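Local coordinates for glycoside hydrolase family protein (Novosphingobium sp. PP1Y, PDB 6Q2F), which probably hydrolyses alpha-L-rhamnosides to release rhamnose, as an alpha-L-rhamnosidase, and carries a bound sodium ion, at residues R54-W59 with V672-I677; A608-N613 with Q620-D625; A643-A648 with R662-E667; E667-V672 with K891-H896. All blocks are in the same frame, centred on the assembly; numbering follows the deposited sequence.

In the fold
Contacts 1, 2 and 3 all reach the (beta/alpha)8 barrel. Contact 1 pairs its first and last strands, while contacts 2 and 3 each dock a helix on the strand before it. Strand 642-649 of contact 3 lies between the strands 604-610 and 674-677 of the other two. Val676 N meets Ala643 O at 2.7 Å, and Leu609 O meets Met646 N at 2.7 Å. The centres of contacts 2 and 3 are about 8 Å apart. Contact 4 shares Glu667 with contact 3 and Val672 with contact 1, and ties helix 657-670 to a separate antiparallel sheet. Glu644 of contact 3 binds the sodium. The side chain of Trp58 in contact 1 is about 5 Å from the bound sodium ion, and so is that of Ala608 in contact 2.

Contact 1: R54-W59 with V672-I677; sequences RPRVWW and VNRPVI
Three backbone hydrogen bonds join strands 56-59 and 674-677, which run parallel with axes 25° apart. Arg56 N donates to Pro675 O at 3.0 Å, in the plane of the carbonyl. Ile677 N reaches Arg56 O at 2.9 Å, and Trp58 N reaches Ile677 O at 3.0 Å. In these last two bonds the donor stands above the carbonyl plane. Arg56 therefore brackets Val676 with its N-H and its C=O.

The tightest side-chain packing is between two arginines. The guanidiniums of Arg56 and Arg674 lie face to face with planes 8° apart, and CZ of Arg56 sits 3.6 Å from CZ of Arg674. Arg56 bends at chi2 (61°) and Arg674 at chi3, which brings the groups flat together. The like charges are probably eased by the salt bridge of Arg56 NE with Glu127; Arg674 NH2 bonds to Ser52 O. The pairing of the two strands closes a (beta/alpha)8 barrel, setting its first strand beside its last. Val676 and the arginine pair face the interior, where the Trp58 ring crosses Val676 at about a right angle and its NE1 bonds to Gln87. On the outer face Val57 CG1 lies 4.2 Å from Ile677 CB, and Val57 also touches Met78 of helix 68-81. Pro55 is buried against helix 712-726, with its CB 3.5 Å from Pro675 O.

The looser side is at Arg54. A water lies in plane at the edge of the Arg674 guanidinium and accepts from Arg674 NE at 2.8 Å. Its own bond to Arg54 O is weak, at 3.4 Å. The side chain of Arg54 turns away and is partly exposed.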
# COMPACT_ATOMS: atom_id res chain seq x y z
N ARG A 54 9.91 -7.05 -18.57
CA ARG A 54 9.13 -8.25 -18.30
C ARG A 54 8.74 -8.32 -16.83
O ARG A 54 9.53 -7.94 -15.96
CB ARG A 54 9.94 -9.48 -18.71
CG ARG A 54 10.17 -9.49 -20.21
CD ARG A 54 10.99 -10.66 -20.72
NE ARG A 54 10.89 -10.65 -22.18
CZ ARG A 54 9.77 -10.96 -22.85
NH1 ARG A 54 8.68 -11.33 -22.17
NH2 ARG A 54 9.74 -10.89 -24.17
N PRO A 55 7.52 -8.75 -16.51
CA PRO A 55 7.07 -8.69 -15.13
C PRO A 55 7.80 -9.71 -14.27
O PRO A 55 8.35 -10.71 -14.75
CB PRO A 55 5.58 -9.01 -15.22
CG PRO A 55 5.52 -9.99 -16.35
CD PRO A 55 6.53 -9.44 -17.36
N ARG A 56 7.80 -9.44 -12.97
CA ARG A 56 8.35 -10.34 -11.98
C ARG A 56 7.21 -11.11 -11.33
O ARG A 56 6.03 -10.79 -11.51
CB ARG A 56 9.13 -9.54 -10.93
CG ARG A 56 10.55 -9.13 -11.31
CD ARG A 56 10.67 -8.22 -12.53
NE ARG A 56 12.07 -7.80 -12.65
CZ ARG A 56 12.70 -7.51 -13.79
NH1 ARG A 56 12.04 -7.56 -14.95
NH2 ARG A 56 13.99 -7.16 -13.74
N VAL A 57 7.56 -12.14 -10.55
CA VAL A 57 6.59 -12.82 -9.71
C VAL A 57 7.15 -12.96 -8.30
O VAL A 57 8.36 -13.04 -8.08
CB VAL A 57 6.20 -14.22 -10.26
CG1 VAL A 57 5.67 -14.09 -11.69
CG2 VAL A 57 7.37 -15.17 -10.16
N TRP A 58 6.25 -12.97 -7.33
CA TRP A 58 6.60 -13.45 -6.01
C TRP A 58 6.62 -14.98 -6.05
O TRP A 58 5.84 -15.62 -6.77
CB TRP A 58 5.62 -12.93 -4.96
CG TRP A 58 5.97 -11.52 -4.53
CD1 TRP A 58 6.92 -10.72 -5.09
CD2 TRP A 58 5.41 -10.79 -3.44
NE1 TRP A 58 6.98 -9.52 -4.42
CE2 TRP A 58 6.06 -9.54 -3.40
CE3 TRP A 58 4.43 -11.07 -2.48
CZ2 TRP A 58 5.75 -8.56 -2.46
CZ3 TRP A 58 4.12 -10.09 -1.54
CH2 TRP A 58 4.79 -8.86 -1.53
N TRP A 59 7.52 -15.57 -5.27
CA TRP A 59 7.85 -17.00 -5.40
C TRP A 59 8.02 -17.58 -3.99
O TRP A 59 9.13 -17.74 -3.48
CB TRP A 59 9.10 -17.16 -6.25
CG TRP A 59 9.51 -18.56 -6.59
CD1 TRP A 59 8.75 -19.55 -7.18
CD2 TRP A 59 10.83 -19.08 -6.47
NE1 TRP A 59 9.52 -20.67 -7.38
CE2 TRP A 59 10.80 -20.41 -6.96
CE3 TRP A 59 12.03 -18.57 -5.97
CZ2 TRP A 59 11.93 -21.22 -6.96
CZ3 TRP A 59 13.14 -19.38 -5.96
CH2 TRP A 59 13.09 -20.69 -6.47
N VAL A 672 1.89 2.14 -12.47
CA VAL A 672 2.72 0.95 -12.37
C VAL A 672 3.28 0.61 -13.75
O VAL A 672 2.57 0.67 -14.76
CB VAL A 672 1.92 -0.22 -11.79
CG1 VAL A 672 2.74 -1.51 -11.82
CG2 VAL A 672 1.46 0.14 -10.38
N ASN A 673 4.57 0.27 -13.80
CA ASN A 673 5.15 -0.25 -15.03
C ASN A 673 6.08 -1.43 -14.79
O ASN A 673 6.86 -1.78 -15.67
CB ASN A 673 5.89 0.88 -15.79
CG ASN A 673 6.95 1.55 -14.94
OD1 ASN A 673 7.51 0.95 -14.03
ND2 ASN A 673 7.24 2.80 -15.25
N ARG A 674 6.05 -2.03 -13.60
CA ARG A 674 6.72 -3.32 -13.37
C ARG A 674 5.84 -4.14 -12.44
O ARG A 674 6.00 -4.11 -11.21
CB ARG A 674 8.11 -3.15 -12.76
CG ARG A 674 8.73 -4.48 -12.34
CD ARG A 674 10.21 -4.39 -12.12
NE ARG A 674 10.94 -4.14 -13.36
CZ ARG A 674 12.25 -3.97 -13.43
NH1 ARG A 674 12.99 -4.02 -12.32
NH2 ARG A 674 12.83 -3.74 -14.60
N PRO A 675 4.84 -4.83 -12.99
CA PRO A 675 4.02 -5.69 -12.13
C PRO A 675 4.87 -6.79 -11.52
O PRO A 675 5.79 -7.33 -12.15
CB PRO A 675 2.96 -6.23 -13.10
CG PRO A 675 2.87 -5.14 -14.20
CD PRO A 675 4.32 -4.76 -14.37
N VAL A 676 4.60 -7.08 -10.26
CA VAL A 676 5.20 -8.22 -9.57
C VAL A 676 4.02 -9.08 -9.14
O VAL A 676 3.29 -8.74 -8.20
CB VAL A 676 6.08 -7.80 -8.38
CG1 VAL A 676 6.81 -9.03 -7.80
CG2 VAL A 676 7.10 -6.73 -8.83
N ILE A 677 3.76 -10.13 -9.88
CA ILE A 677 2.60 -10.93 -9.64
C ILE A 677 2.59 -11.72 -8.37
O ILE A 677 3.45 -12.47 -8.13
CB ILE A 677 2.27 -11.83 -10.83
CG1 ILE A 677 2.12 -10.99 -12.08
CG2 ILE A 677 1.02 -12.63 -10.58
CD1 ILE A 677 2.48 -11.70 -13.34
O HOH W 1 9.32 -4.54 -15.66

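Contact 2: A608-N613 with Q620-D625; sequences ALWTFN and QTLIAD
Strand 608-610 and helix 620-625 run nearly antiparallel, at 152°, with their axes approaching to 7.5 Å. Leu622 carries most of the contact from the helix side. Its CG is anti to the carbonyl carbon (chi1 -60°), and the side chain reaches over the strand backbone. Leu622 CB rests on Ala608 O at 3.5 Å. One branch, CD1, is wedged at Trp610, 3.4 Å from Trp610 N and 3.5 Å from Trp610 CD1. It meets the indole obliquely. The other branch, CD2, leans back toward the start of the strand, 4.4 Å from Ala608 CB. Leu609 projects to one side, but its tip returns, and its CD1 lies 4.3 Å from Leu622 CB.

The helix is the connection in a beta-alpha-beta unit of the (beta/alpha)8 barrel. It follows strand 604-610 and leads into the neighbouring parallel strand 642-649. An alanine in place of Leu622 would remove both delta branches and would probably leave the backbone of Trp610 and the near part of its ring poorly packed against the helix. The Trp610 ring has a further partner in Arg619, by a cation-pi interaction.

One turn further along the helix the contact becomes polar. Asp625 CG is anti to the backbone N, which points the carboxylate at the strand. Its OD2 accepts a weak, strongly bent bond from Ala608 N at 3.1 Å, with 121° at the hydrogen. The main partner of this acid is Arg599, which forms a salt bridge with OD1. Asp625 also touches Glu586, one of the sodium ligands.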
# COMPACT_ATOMS: atom_id res chain seq x y z
N ALA A 608 0.78 -2.05 -4.18
CA ALA A 608 0.03 -3.30 -4.29
C ALA A 608 -1.33 -3.02 -4.91
O ALA A 608 -1.86 -1.90 -4.83
CB ALA A 608 -0.15 -3.98 -2.91
N LEU A 609 -1.91 -4.05 -5.53
CA LEU A 609 -3.31 -4.00 -5.95
C LEU A 609 -3.93 -5.38 -5.84
O LEU A 609 -3.38 -6.34 -6.39
CB LEU A 609 -3.50 -3.48 -7.38
CG LEU A 609 -5.00 -3.60 -7.73
CD1 LEU A 609 -5.86 -2.50 -7.03
CD2 LEU A 609 -5.30 -3.65 -9.23
N TRP A 610 -5.05 -5.47 -5.14
CA TRP A 610 -5.80 -6.71 -5.01
C TRP A 610 -6.87 -6.81 -6.09
O TRP A 610 -7.37 -5.80 -6.59
CB TRP A 610 -6.47 -6.80 -3.63
CG TRP A 610 -5.53 -7.11 -2.50
CD1 TRP A 610 -4.26 -6.65 -2.34
CD2 TRP A 610 -5.81 -7.93 -1.37
NE1 TRP A 610 -3.72 -7.15 -1.19
CE2 TRP A 610 -4.66 -7.94 -0.57
CE3 TRP A 610 -6.92 -8.66 -0.96
CZ2 TRP A 610 -4.59 -8.64 0.63
CZ3 TRP A 610 -6.85 -9.37 0.23
CH2 TRP A 610 -5.68 -9.36 1.01
N THR A 611 -7.21 -8.04 -6.48
CA THR A 611 -8.36 -8.23 -7.33
C THR A 611 -9.62 -7.76 -6.61
O THR A 611 -9.68 -7.72 -5.37
CB THR A 611 -8.50 -9.69 -7.74
OG1 THR A 611 -8.86 -10.46 -6.60
CG2 THR A 611 -7.16 -10.18 -8.32
N PHE A 612 -10.62 -7.38 -7.39
CA PHE A 612 -11.86 -6.87 -6.82
C PHE A 612 -13.00 -7.16 -7.78
O PHE A 612 -12.81 -7.22 -9.00
CB PHE A 612 -11.75 -5.36 -6.56
CG PHE A 612 -11.42 -4.56 -7.80
CD1 PHE A 612 -10.10 -4.35 -8.16
CD2 PHE A 612 -12.43 -4.02 -8.59
CE1 PHE A 612 -9.79 -3.63 -9.30
CE2 PHE A 612 -12.13 -3.27 -9.72
CZ PHE A 612 -10.81 -3.09 -10.09
N ASN A 613 -14.20 -7.32 -7.22
CA ASN A 613 -15.40 -7.39 -8.04
C ASN A 613 -15.70 -6.04 -8.68
O ASN A 613 -15.56 -4.99 -8.06
CB ASN A 613 -16.59 -7.85 -7.19
CG ASN A 613 -16.41 -9.26 -6.67
OD1 ASN A 613 -15.94 -10.14 -7.40
ND2 ASN A 613 -16.75 -9.48 -5.41
N GLN A 620 -9.64 1.46 -2.09
CA GLN A 620 -9.15 2.82 -2.32
C GLN A 620 -7.73 3.00 -1.79
O GLN A 620 -6.91 3.66 -2.43
CB GLN A 620 -10.09 3.83 -1.69
CG GLN A 620 -11.48 3.83 -2.35
CD GLN A 620 -11.42 4.13 -3.84
OE1 GLN A 620 -10.71 5.04 -4.27
NE2 GLN A 620 -12.13 3.35 -4.63
N THR A 621 -7.40 2.38 -0.65
CA THR A 621 -6.07 2.58 -0.09
C THR A 621 -4.99 2.12 -1.06
O THR A 621 -3.87 2.65 -1.05
CB THR A 621 -5.95 1.86 1.26
OG1 THR A 621 -4.69 2.20 1.87
CG2 THR A 621 -6.06 0.34 1.10
N LEU A 622 -5.31 1.15 -1.91
CA LEU A 622 -4.35 0.61 -2.86
C LEU A 622 -4.20 1.51 -4.08
O LEU A 622 -3.15 1.49 -4.73
CB LEU A 622 -4.76 -0.80 -3.27
CG LEU A 622 -4.83 -1.80 -2.10
CD1 LEU A 622 -5.07 -3.23 -2.57
CD2 LEU A 622 -3.55 -1.73 -1.31
N ILE A 623 -5.23 2.28 -4.42
CA ILE A 623 -5.09 3.32 -5.44
C ILE A 623 -4.12 4.39 -4.95
O ILE A 623 -3.16 4.74 -5.64
CB ILE A 623 -6.47 3.92 -5.78
CG1 ILE A 623 -7.47 2.85 -6.26
CG2 ILE A 623 -6.31 5.08 -6.77
CD1 ILE A 623 -7.03 2.02 -7.46
N ALA A 624 -4.35 4.90 -3.74
CA ALA A 624 -3.43 5.87 -3.14
C ALA A 624 -2.03 5.29 -3.01
O ALA A 624 -1.04 5.97 -3.30
CB ALA A 624 -3.95 6.31 -1.77
N ASP A 625 -1.93 4.01 -2.61
CA ASP A 625 -0.63 3.36 -2.47
C ASP A 625 0.15 3.40 -3.78
O ASP A 625 1.34 3.76 -3.81
CB ASP A 625 -0.83 1.92 -2.00
CG ASP A 625 0.47 1.20 -1.67
OD1 ASP A 625 1.44 1.87 -1.24
OD2 ASP A 625 0.53 -0.04 -1.87

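Contact 3: A643-A648 with R662-E667; sequences AESMTA and RFIDLE. With NA (sodium ion), chain B.
Strand 643-648 and helix 662-667 are the first two elements of a beta-alpha-beta unit in the (beta/alpha)8 barrel, which strand 674-677 completes. Their axes come within 8.5 Å and run nearly antiparallel, at 153°. Neighbouring strand residues point to different sides: Ala643 and Ser645 toward the helix, Glu644 away from it.

The polar part is a buried acid meeting a hydroxyl. Glu667 leaves the helix with CG anti to its carbonyl carbon (chi1 -65°) and stays extended beyond CG, so its carboxylate arrives at the strand. Glu667 OE1 lies 2.6 Å from Ser645 OG, which in turn lies 2.7 Å from Ala643 O. The one hydroxyl proton thus has two acceptors within hydrogen-bonding reach, Glu667 OE1 and Ala643 O. The same carboxylate atom, Glu667 OE1, packs 3.7 Å from Ala643 CB. An alanine in place of Glu667 would remove the carboxylate and would probably leave Ser645 without its partner on the helix and the packing beside Ala643 loosened.

The apolar part belongs to Met646, modelled as selenomethionine. Its CG lies 3.9 Å from Phe663 CB. The chain then bends at chi3 (-76°) and brings CE to 3.7 Å from Ile664 CD1. Trp714 of helix 712-726 touches both Met646 and Ile664.

The metal part lies on the other side of the strand, away from the helix. Asp503, Ser504, Glu583 and Glu586 complete the sodium site with Glu644. Glu644 reaches the ion with an extended chain and binds it through one oxygen: OE1 is 2.6 Å from the sodium, and OE2 is 3.7 Å from it.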
# COMPACT_ATOMS: atom_id res chain seq x y z
N ALA A 643 4.45 -3.05 -8.48
CA ALA A 643 3.31 -3.33 -7.64
C ALA A 643 3.16 -4.83 -7.42
O ALA A 643 3.28 -5.63 -8.35
CB ALA A 643 2.02 -2.76 -8.23
N GLU A 644 2.95 -5.18 -6.16
CA GLU A 644 2.44 -6.48 -5.75
C GLU A 644 1.05 -6.66 -6.36
O GLU A 644 0.08 -6.07 -5.89
CB GLU A 644 2.46 -6.54 -4.22
CG GLU A 644 1.83 -7.72 -3.58
CD GLU A 644 1.76 -7.51 -2.07
OE1 GLU A 644 2.53 -6.67 -1.57
OE2 GLU A 644 0.91 -8.15 -1.42
N SER A 645 0.95 -7.47 -7.41
CA SER A 645 -0.16 -7.39 -8.36
C SER A 645 -1.10 -8.58 -8.24
O SER A 645 -0.68 -9.73 -8.39
CB SER A 645 0.36 -7.29 -9.81
OG SER A 645 1.19 -6.17 -10.01
N MSE A 646 -2.37 -8.28 -8.00
CA MSE A 646 -3.48 -9.19 -8.23
C MSE A 646 -3.62 -10.23 -7.16
O MSE A 646 -4.06 -11.37 -7.42
CB MSE A 646 -3.35 -9.87 -9.60
CG MSE A 646 -3.52 -8.86 -10.70
SE MSE A 646 -3.48 -9.59 -12.50
CE MSE A 646 -1.70 -9.80 -12.53
N THR A 647 -3.28 -9.82 -5.95
CA THR A 647 -3.59 -10.65 -4.80
C THR A 647 -5.09 -10.92 -4.78
O THR A 647 -5.90 -10.03 -5.07
CB THR A 647 -3.16 -9.96 -3.51
OG1 THR A 647 -1.76 -9.67 -3.59
CG2 THR A 647 -3.44 -10.88 -2.34
N ALA A 648 -5.45 -12.16 -4.48
CA ALA A 648 -6.83 -12.59 -4.46
C ALA A 648 -7.08 -13.40 -3.21
O ALA A 648 -6.22 -14.15 -2.75
CB ALA A 648 -7.17 -13.42 -5.70
N ARG A 662 -8.44 -6.34 -16.58
CA ARG A 662 -8.88 -5.09 -15.98
C ARG A 662 -8.07 -4.72 -14.73
O ARG A 662 -7.94 -3.53 -14.41
CB ARG A 662 -10.37 -5.18 -15.61
CG ARG A 662 -10.71 -6.39 -14.78
CD ARG A 662 -12.23 -6.63 -14.65
NE ARG A 662 -12.67 -5.98 -13.44
CZ ARG A 662 -13.11 -6.59 -12.35
NH1 ARG A 662 -13.23 -7.91 -12.31
NH2 ARG A 662 -13.45 -5.86 -11.30
N PHE A 663 -7.52 -5.72 -14.01
CA PHE A 663 -6.72 -5.39 -12.82
C PHE A 663 -5.37 -4.78 -13.23
O PHE A 663 -5.01 -3.69 -12.77
CB PHE A 663 -6.51 -6.62 -11.93
CG PHE A 663 -7.79 -7.28 -11.50
CD1 PHE A 663 -8.84 -6.51 -11.05
CD2 PHE A 663 -7.93 -8.66 -11.56
CE1 PHE A 663 -10.04 -7.10 -10.67
CE2 PHE A 663 -9.13 -9.27 -11.18
CZ PHE A 663 -10.19 -8.48 -10.74
N ILE A 664 -4.65 -5.44 -14.16
CA ILE A 664 -3.34 -4.97 -14.59
C ILE A 664 -3.45 -3.66 -15.35
O ILE A 664 -2.54 -2.83 -15.31
CB ILE A 664 -2.63 -6.05 -15.43
CG1 ILE A 664 -1.11 -5.96 -15.24
CG2 ILE A 664 -3.04 -6.02 -16.91
CD1 ILE A 664 -0.65 -6.51 -13.89
N ASP A 665 -4.55 -3.47 -16.09
CA ASP A 665 -4.78 -2.20 -16.77
C ASP A 665 -4.98 -1.09 -15.76
O ASP A 665 -4.52 0.04 -15.96
CB ASP A 665 -5.98 -2.32 -17.73
CG ASP A 665 -5.70 -3.26 -18.92
OD1 ASP A 665 -4.53 -3.67 -19.13
OD2 ASP A 665 -6.64 -3.60 -19.66
N LEU A 666 -5.64 -1.38 -14.64
CA LEU A 666 -5.79 -0.38 -13.60
C LEU A 666 -4.44 -0.03 -12.97
O LEU A 666 -4.15 1.15 -12.72
CB LEU A 666 -6.79 -0.87 -12.54
CG LEU A 666 -6.90 0.06 -11.33
CD1 LEU A 666 -7.47 1.46 -11.75
CD2 LEU A 666 -7.77 -0.56 -10.23
N GLU A 667 -3.59 -1.03 -12.74
CA GLU A 667 -2.24 -0.74 -12.26
C GLU A 667 -1.47 0.10 -13.26
O GLU A 667 -0.78 1.07 -12.90
CB GLU A 667 -1.49 -2.04 -12.00
CG GLU A 667 -2.07 -2.87 -10.89
CD GLU A 667 -1.31 -4.16 -10.72
OE1 GLU A 667 -0.08 -4.16 -10.94
OE2 GLU A 667 -1.95 -5.17 -10.38
NA NA B . 2.48 -5.73 0.83

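Contact 4: E667-V672 with K891-H896; sequences EFVTGV and KIPFVH
The end of helix 657-670 packs on strand 894-896 and on Pro893 just before it, joining the (beta/alpha)8 barrel to a neighbouring antiparallel sheet. The helix closes in a Schellman motif.

Val669 is the helix residue that fills the contact. Its two methyls divide the work. CG2 is anti to the backbone N and lies 3.8 Å from Pro893 CG. CG1 takes the crowded position between N and the carbonyl carbon (chi1 82°) and touches the same ring carbon. The valine crosses the proline at about a right angle. CG2 also rests on the peptide link after the proline, 3.6 Å from Pro893 C and 3.6 Å from Phe894 N.

Val895 comes from the strand and points at the helix. Its CG1 is anti to the backbone N; CG2 is anti to the carbonyl carbon and is the methyl that makes the contact. It presses on the last turn, 3.3 Å from Val669 O and 3.7 Å from Phe668 O. The two valine methyls, Val669 CG2 and Val895 CG2, are 4.2 Å apart. The helix and strand backbones form no hydrogen bonds to each other, so the join is by packing. Phe894 points away and meets Phe881. Phe668 directs its ring toward helix 712-726. From strand 902-908, Tyr906 touches Val895 and Val908 touches Val669.

Gly671 is the first residue to leave the helical angles, with a phi of 124°. A beta carbon there would be jammed against the carbonyl O of Thr670. The cap has two bonds: Gly671 N reaches Phe668 O at 3.1 Å, and Val672 N reaches Glu667 O at 2.9 Å.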
# COMPACT_ATOMS: atom_id res chain seq x y z
N GLU A 667 -3.59 -1.03 -12.74
CA GLU A 667 -2.24 -0.74 -12.26
C GLU A 667 -1.47 0.10 -13.26
O GLU A 667 -0.78 1.07 -12.90
CB GLU A 667 -1.49 -2.04 -12.00
CG GLU A 667 -2.07 -2.87 -10.89
CD GLU A 667 -1.31 -4.16 -10.72
OE1 GLU A 667 -0.08 -4.16 -10.94
OE2 GLU A 667 -1.95 -5.17 -10.38
N PHE A 668 -1.57 -0.26 -14.54
CA PHE A 668 -0.86 0.47 -15.58
C PHE A 668 -1.29 1.94 -15.62
O PHE A 668 -0.45 2.84 -15.61
CB PHE A 668 -1.10 -0.20 -16.93
CG PHE A 668 -0.29 -1.47 -17.13
CD1 PHE A 668 1.01 -1.56 -16.65
CD2 PHE A 668 -0.81 -2.55 -17.82
CE1 PHE A 668 1.77 -2.69 -16.84
CE2 PHE A 668 -0.07 -3.71 -18.00
CZ PHE A 668 1.23 -3.77 -17.52
N VAL A 669 -2.61 2.20 -15.63
CA VAL A 669 -3.07 3.58 -15.80
C VAL A 669 -2.86 4.40 -14.53
O VAL A 669 -2.89 5.63 -14.58
CB VAL A 669 -4.55 3.58 -16.25
CG1 VAL A 669 -5.50 3.41 -15.06
CG2 VAL A 669 -4.85 4.86 -17.05
N THR A 670 -2.57 3.76 -13.38
CA THR A 670 -2.24 4.49 -12.17
C THR A 670 -0.75 4.83 -12.08
O THR A 670 -0.37 5.66 -11.25
CB THR A 670 -2.68 3.70 -10.95
OG1 THR A 670 -4.03 3.29 -11.13
CG2 THR A 670 -2.61 4.58 -9.66
N GLY A 671 0.09 4.22 -12.92
CA GLY A 671 1.52 4.53 -12.93
C GLY A 671 2.42 3.33 -12.72
O GLY A 671 3.65 3.48 -12.79
N VAL A 672 1.89 2.14 -12.47
CA VAL A 672 2.72 0.95 -12.37
C VAL A 672 3.28 0.61 -13.75
O VAL A 672 2.57 0.67 -14.76
CB VAL A 672 1.92 -0.22 -11.79
CG1 VAL A 672 2.74 -1.51 -11.82
CG2 VAL A 672 1.46 0.14 -10.38
N LYS A 891 -15.42 6.66 -17.72
CA LYS A 891 -14.06 7.03 -17.36
C LYS A 891 -13.12 6.43 -18.39
O LYS A 891 -13.22 5.24 -18.70
CB LYS A 891 -13.69 6.54 -15.96
CG LYS A 891 -14.73 6.76 -14.90
CD LYS A 891 -14.99 8.22 -14.65
CE LYS A 891 -16.19 8.41 -13.73
NZ LYS A 891 -16.76 9.79 -13.81
N ILE A 892 -12.23 7.25 -18.91
CA ILE A 892 -11.12 6.77 -19.73
C ILE A 892 -9.86 7.43 -19.19
O ILE A 892 -9.35 8.38 -19.81
CB ILE A 892 -11.35 7.06 -21.22
CG1 ILE A 892 -12.66 6.42 -21.69
CG2 ILE A 892 -10.20 6.54 -22.07
CD1 ILE A 892 -12.98 6.70 -23.15
N PRO A 893 -9.33 6.98 -18.05
CA PRO A 893 -8.13 7.62 -17.49
C PRO A 893 -6.95 7.38 -18.42
O PRO A 893 -7.00 6.56 -19.33
CB PRO A 893 -7.94 6.93 -16.14
CG PRO A 893 -8.55 5.54 -16.36
CD PRO A 893 -9.71 5.76 -17.32
N PHE A 894 -5.86 8.10 -18.18
CA PHE A 894 -4.78 8.05 -19.16
C PHE A 894 -3.44 8.25 -18.48
O PHE A 894 -3.33 8.88 -17.42
CB PHE A 894 -4.94 9.13 -20.24
CG PHE A 894 -4.60 10.52 -19.75
CD1 PHE A 894 -5.49 11.22 -18.96
CD2 PHE A 894 -3.39 11.11 -20.08
CE1 PHE A 894 -5.18 12.51 -18.52
CE2 PHE A 894 -3.08 12.39 -19.65
CZ PHE A 894 -3.98 13.09 -18.87
N VAL A 895 -2.40 7.72 -19.14
CA VAL A 895 -1.01 8.04 -18.84
C VAL A 895 -0.41 8.69 -20.08
O VAL A 895 -0.71 8.29 -21.22
CB VAL A 895 -0.21 6.80 -18.42
CG1 VAL A 895 1.23 7.19 -18.16
CG2 VAL A 895 -0.83 6.17 -17.16
N HIS A 896 0.45 9.68 -19.84
CA HIS A 896 1.17 10.40 -20.88
C HIS A 896 2.65 10.22 -20.61
O HIS A 896 3.15 10.63 -19.55
CB HIS A 896 0.80 11.89 -20.89
CG HIS A 896 1.44 12.69 -21.98
ND1 HIS A 896 1.24 14.05 -22.14
CD2 HIS A 896 2.29 12.32 -22.98
CE1 HIS A 896 1.94 14.49 -23.17
NE2 HIS A 896 2.57 13.46 -23.71